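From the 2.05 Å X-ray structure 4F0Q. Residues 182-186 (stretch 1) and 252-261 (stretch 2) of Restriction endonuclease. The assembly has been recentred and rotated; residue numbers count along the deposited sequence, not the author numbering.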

ATOM      1  N   ALA A 182      -1.167 -26.247  14.082  1.00 18.45           N
ATOM      2  CA  ALA A 182      -1.391 -24.806  14.069  1.00 15.76           C
ATOM      3  C   ALA A 182      -1.050 -24.116  15.388  1.00 14.86           C
ATOM      4  O   ALA A 182      -1.145 -24.709  16.463  1.00 14.01           O
ATOM      5  CB  ALA A 182      -2.829 -24.501  13.668  1.00 15.86           C
ATOM      6  N   ILE A 183      -0.651 -22.852  15.284  1.00 14.99           N
ATOM      7  CA  ILE A 183      -0.440 -22.000  16.445  1.00 13.81           C
ATOM      8  C   ILE A 183      -1.577 -20.990  16.516  1.00 14.51           C
ATOM      9  O   ILE A 183      -1.971 -20.426  15.497  1.00 13.85           O
ATOM     10  CB  ILE A 183       0.885 -21.219  16.337  1.00 13.41           C
ATOM     11  CG1 ILE A 183       2.048 -22.168  16.050  1.00 13.22           C
ATOM     12  CG2 ILE A 183       1.144 -20.416  17.603  1.00 11.29           C
ATOM     13  CD1 ILE A 183       3.381 -21.469  15.931  1.00 16.17           C
ATOM     14  N   ILE A 184      -2.111 -20.768  17.711  1.00 11.34           N
ATOM     15  CA  ILE A 184      -3.117 -19.733  17.891  1.00 14.36           C
ATOM     16  C   ILE A 184      -2.466 -18.364  17.737  1.00 17.77           C
ATOM     17  O   ILE A 184      -1.850 -17.846  18.671  1.00 16.40           O
ATOM     18  CB  ILE A 184      -3.808 -19.832  19.267  1.00 14.17           C
ATOM     19  CG1 ILE A 184      -4.487 -21.192  19.421  1.00 13.01           C
ATOM     20  CG2 ILE A 184      -4.825 -18.713  19.436  1.00 15.23           C
ATOM     21  CD1 ILE A 184      -5.250 -21.349  20.715  1.00 12.55           C
ATOM     22  N   GLU A 185      -2.592 -17.788  16.546  1.00 17.47           N
ATOM     23  CA  GLU A 185      -2.002 -16.486  16.269  1.00 20.75           C
ATOM     24  C   GLU A 185      -2.845 -15.373  16.876  1.00 20.93           C
ATOM     25  O   GLU A 185      -2.312 -14.387  17.389  1.00 23.07           O
ATOM     26  CB  GLU A 185      -1.841 -16.266  14.765  1.00 20.03           C
ATOM     27  CG  GLU A 185      -1.158 -14.956  14.412  1.00 27.47           C
ATOM     28  CD  GLU A 185      -1.041 -14.743  12.917  1.00 27.55           C
ATOM     29  OE1 GLU A 185      -1.818 -15.365  12.163  1.00 29.95           O
ATOM     30  OE2 GLU A 185      -0.166 -13.956  12.497  1.00 33.92           O
ATOM     31  N   ARG A 186      -4.162 -15.529  16.818  1.00 17.20           N
ATOM     32  CA  ARG A 186      -5.050 -14.541  17.422  1.00 16.20           C
ATOM     33  C   ARG A 186      -6.323 -15.184  17.966  1.00 16.00           C
ATOM     34  O   ARG A 186      -6.801 -16.181  17.434  1.00 19.70           O
ATOM     35  CB  ARG A 186      -5.384 -13.432  16.420  1.00 17.13           C
ATOM     36  CG  ARG A 186      -6.011 -12.195  17.045  1.00 23.27           C
ATOM     37  CD  ARG A 186      -6.031 -11.020  16.077  1.00 21.53           C
ATOM     38  NE  ARG A 186      -6.867 -11.278  14.909  1.00 30.19           N
ATOM     39  CZ  ARG A 186      -7.159 -10.368  13.986  1.00 39.56           C
ATOM     40  NH1 ARG A 186      -6.687  -9.134  14.095  1.00 41.42           N
ATOM     41  NH2 ARG A 186      -7.929 -10.690  12.953  1.00 33.28           N
ATOM     42  N   GLY A 252       9.013 -17.204  19.947  1.00 17.66           N
ATOM     43  CA  GLY A 252       7.686 -16.751  20.321  1.00 13.77           C
ATOM     44  C   GLY A 252       6.931 -16.143  19.156  1.00 15.56           C
ATOM     45  O   GLY A 252       6.929 -16.694  18.056  1.00 19.04           O
ATOM     46  N   ARG A 253       6.295 -14.999  19.394  1.00 20.32           N
ATOM     47  CA  ARG A 253       5.504 -14.330  18.365  1.00 19.12           C
ATOM     48  C   ARG A 253       6.363 -13.808  17.217  1.00 15.93           C
ATOM     49  O   ARG A 253       5.860 -13.543  16.126  1.00 19.77           O
ATOM     50  CB  ARG A 253       4.693 -13.180  18.966  1.00 21.85           C
ATOM     51  CG  ARG A 253       3.746 -13.598  20.075  1.00 27.50           C
ATOM     52  CD  ARG A 253       2.545 -12.672  20.139  1.00 36.61           C
ATOM     53  NE  ARG A 253       1.785 -12.697  18.892  1.00 40.97           N
ATOM     54  CZ  ARG A 253       0.838 -13.588  18.613  1.00 33.83           C
ATOM     55  NH1 ARG A 253       0.534 -14.531  19.496  1.00 32.34           N
ATOM     56  NH2 ARG A 253       0.198 -13.538  17.454  1.00 30.11           N
ATOM     57  N   LEU A 254       7.658 -13.661  17.470  1.00 15.15           N
ATOM     58  CA  LEU A 254       8.588 -13.166  16.462  1.00 18.25           C
ATOM     59  C   LEU A 254       8.788 -14.177  15.336  1.00 22.78           C
ATOM     60  O   LEU A 254       9.112 -13.806  14.207  1.00 21.33           O
ATOM     61  CB  LEU A 254       9.937 -12.818  17.099  1.00 18.42           C
ATOM     62  CG  LEU A 254      10.093 -11.450  17.774  1.00 24.78           C
ATOM     63  CD1 LEU A 254       9.166 -11.287  18.973  1.00 18.58           C
ATOM     64  CD2 LEU A 254      11.540 -11.235  18.189  1.00 22.34           C
ATOM     65  N   ALA A 255       8.589 -15.452  15.650  1.00 21.33           N
ATOM     66  CA  ALA A 255       8.795 -16.523  14.682  1.00 17.12           C
ATOM     67  C   ALA A 255       7.587 -16.715  13.771  1.00 18.58           C
ATOM     68  O   ALA A 255       7.727 -17.132  12.623  1.00 20.11           O
ATOM     69  CB  ALA A 255       9.125 -17.824  15.398  1.00 16.37           C
ATOM     70  N   ILE A 256       6.404 -16.401  14.292  1.00 17.54           N
ATOM     71  CA  ILE A 256       5.144 -16.606  13.574  1.00 19.11           C
ATOM     72  C   ILE A 256       5.065 -16.023  12.146  1.00 21.78           C
ATOM     73  O   ILE A 256       4.581 -16.701  11.238  1.00 23.74           O
ATOM     74  CB  ILE A 256       3.926 -16.146  14.416  1.00 20.23           C
ATOM     75  CG1 ILE A 256       3.949 -16.820  15.790  1.00 17.62           C
ATOM     76  CG2 ILE A 256       2.624 -16.454  13.695  1.00 22.49           C
ATOM     77  CD1 ILE A 256       2.761 -16.477  16.660  1.00 20.20           C
ATOM     78  N   PRO A 257       5.540 -14.779  11.933  1.00 23.13           N
ATOM     79  CA  PRO A 257       5.447 -14.249  10.565  1.00 24.19           C
ATOM     80  C   PRO A 257       6.323 -14.969   9.537  1.00 24.22           C
ATOM     81  O   PRO A 257       6.277 -14.610   8.362  1.00 25.60           O
ATOM     82  CB  PRO A 257       5.929 -12.800  10.718  1.00 22.23           C
ATOM     83  CG  PRO A 257       5.703 -12.472  12.143  1.00 21.62           C
ATOM     84  CD  PRO A 257       5.975 -13.740  12.883  1.00 20.95           C
ATOM     85  N   GLY A 258       7.101 -15.962   9.961  1.00 20.75           N
ATOM     86  CA  GLY A 258       8.003 -16.644   9.050  1.00 21.36           C
ATOM     87  C   GLY A 258       7.947 -18.159   9.092  1.00 19.24           C
ATOM     88  O   GLY A 258       8.764 -18.827   8.459  1.00 21.56           O
ATOM     89  N   ILE A 259       6.985 -18.708   9.827  1.00 18.94           N
ATOM     90  CA  ILE A 259       6.884 -20.159   9.974  1.00 21.18           C
ATOM     91  C   ILE A 259       5.575 -20.731   9.437  1.00 19.40           C
ATOM     92  O   ILE A 259       5.289 -21.914   9.619  1.00 18.41           O
ATOM     93  CB  ILE A 259       7.054 -20.595  11.444  1.00 16.35           C
ATOM     94  CG1 ILE A 259       5.970 -19.962  12.318  1.00 19.36           C
ATOM     95  CG2 ILE A 259       8.441 -20.231  11.954  1.00 16.42           C
ATOM     96  CD1 ILE A 259       6.119 -20.273  13.790  1.00 17.72           C
ATOM     97  N   ARG A 260       4.783 -19.895   8.774  1.00 19.32           N
ATOM     98  CA  ARG A 260       3.514 -20.341   8.209  1.00 15.39           C
ATOM     99  C   ARG A 260       3.727 -21.229   6.989  1.00 15.63           C
ATOM    100  O   ARG A 260       4.638 -20.998   6.194  1.00 14.62           O
ATOM    101  CB  ARG A 260       2.637 -19.144   7.838  1.00 16.35           C
ATOM    102  CG  ARG A 260       1.394 -18.994   8.696  1.00 17.83           C
ATOM    103  CD  ARG A 260       0.542 -17.830   8.223  1.00 19.06           C
ATOM    104  NE  ARG A 260       1.198 -16.545   8.446  1.00 33.96           N
ATOM    105  CZ  ARG A 260       0.964 -15.764   9.495  1.00 25.92           C
ATOM    106  NH1 ARG A 260       0.085 -16.137  10.414  1.00 22.91           N
ATOM    107  NH2 ARG A 260       1.603 -14.609   9.624  1.00 24.67           N
ATOM    108  N   ARG A 261       2.879 -22.244   6.848  1.00 13.86           N
ATOM    109  CA  ARG A 261       2.939 -23.145   5.702  1.00 14.86           C
ATOM    110  C   ARG A 261       2.617 -22.404   4.407  1.00 21.03           C
ATOM    111  O   ARG A 261       1.683 -21.605   4.354  1.00 14.44           O
ATOM    112  CB  ARG A 261       1.976 -24.320   5.892  1.00 15.96           C
ATOM    113  CG  ARG A 261       1.960 -25.310   4.736  1.00 17.90           C
ATOM    114  CD  ARG A 261       1.007 -26.464   5.006  1.00 17.36           C
ATOM    115  NE  ARG A 261       1.020 -27.452   3.932  1.00 23.42           N
ATOM    116  CZ  ARG A 261       0.159 -27.470   2.919  1.00 18.02           C
ATOM    117  NH1 ARG A 261      -0.791 -26.549   2.837  1.00 17.67           N
ATOM    118  NH2 ARG A 261       0.246 -28.411   1.987  1.00 17.44           N
TER

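Stretch 1 is a strand, part of a longer one that runs on at both ends. Stretch 2 is mostly loop and turn. The backbones stay apart: the nearest CA atoms, those of Glu-185 and Ile-256, are 7.6 Å from each other. Side chains therefore bridge the gap, and no bond joins backbone to backbone.

Gly-252 follows a helix and has positive phi. At its backbone angles a CB would be jammed against the preceding carbonyl O, so glycine suits the position. It does not touch the strand.

Arg-253 makes the first link. Its CA-to-CB bond points sideways, but the long side chain brings the guanidinium to the strand backbone. NH2 donates a hydrogen bond to the carbonyl O of Glu-185 at 2.7 Å. That oxygen lies near the guanidinium plane, at its edge, where the N-H groups point.

Leu-254 and Ala-255 make no contact with stretch 1. The N of Ala-255 bonds to the O of Gly-252 at 3.2 Å, which helps to shape the turn.

Ile-256 points toward the strand. Its CD1 lies 4.4 Å from CG2 of Ile-183, a loose apolar contact. Its CG2 also comes within 3.9 Å of OE2 of Glu-185.

Pro-257 points away, and Gly-258 makes no contact. The N of Gly-258 bonds to the O of Ala-255 at 3.0 Å.

Ile-259 points toward the strand and adds a closer apolar contact, its CD1 to CD1 of Ile-183 at 3.7 Å. Ile-183 thus meets both isoleucines, and all three are buried.

Arg-260 supplies the charge pairing. Its NH1 forms a salt bridge with OE1 of Glu-185 at 2.7 Å, though the hydrogen bond there is weak because its angle is only 126°. The same NH1 is better aligned with OE2 of Glu-185, at 3.0 Å and 164°. Glu-185 thus binds one arginine through its backbone and another through its carboxylate.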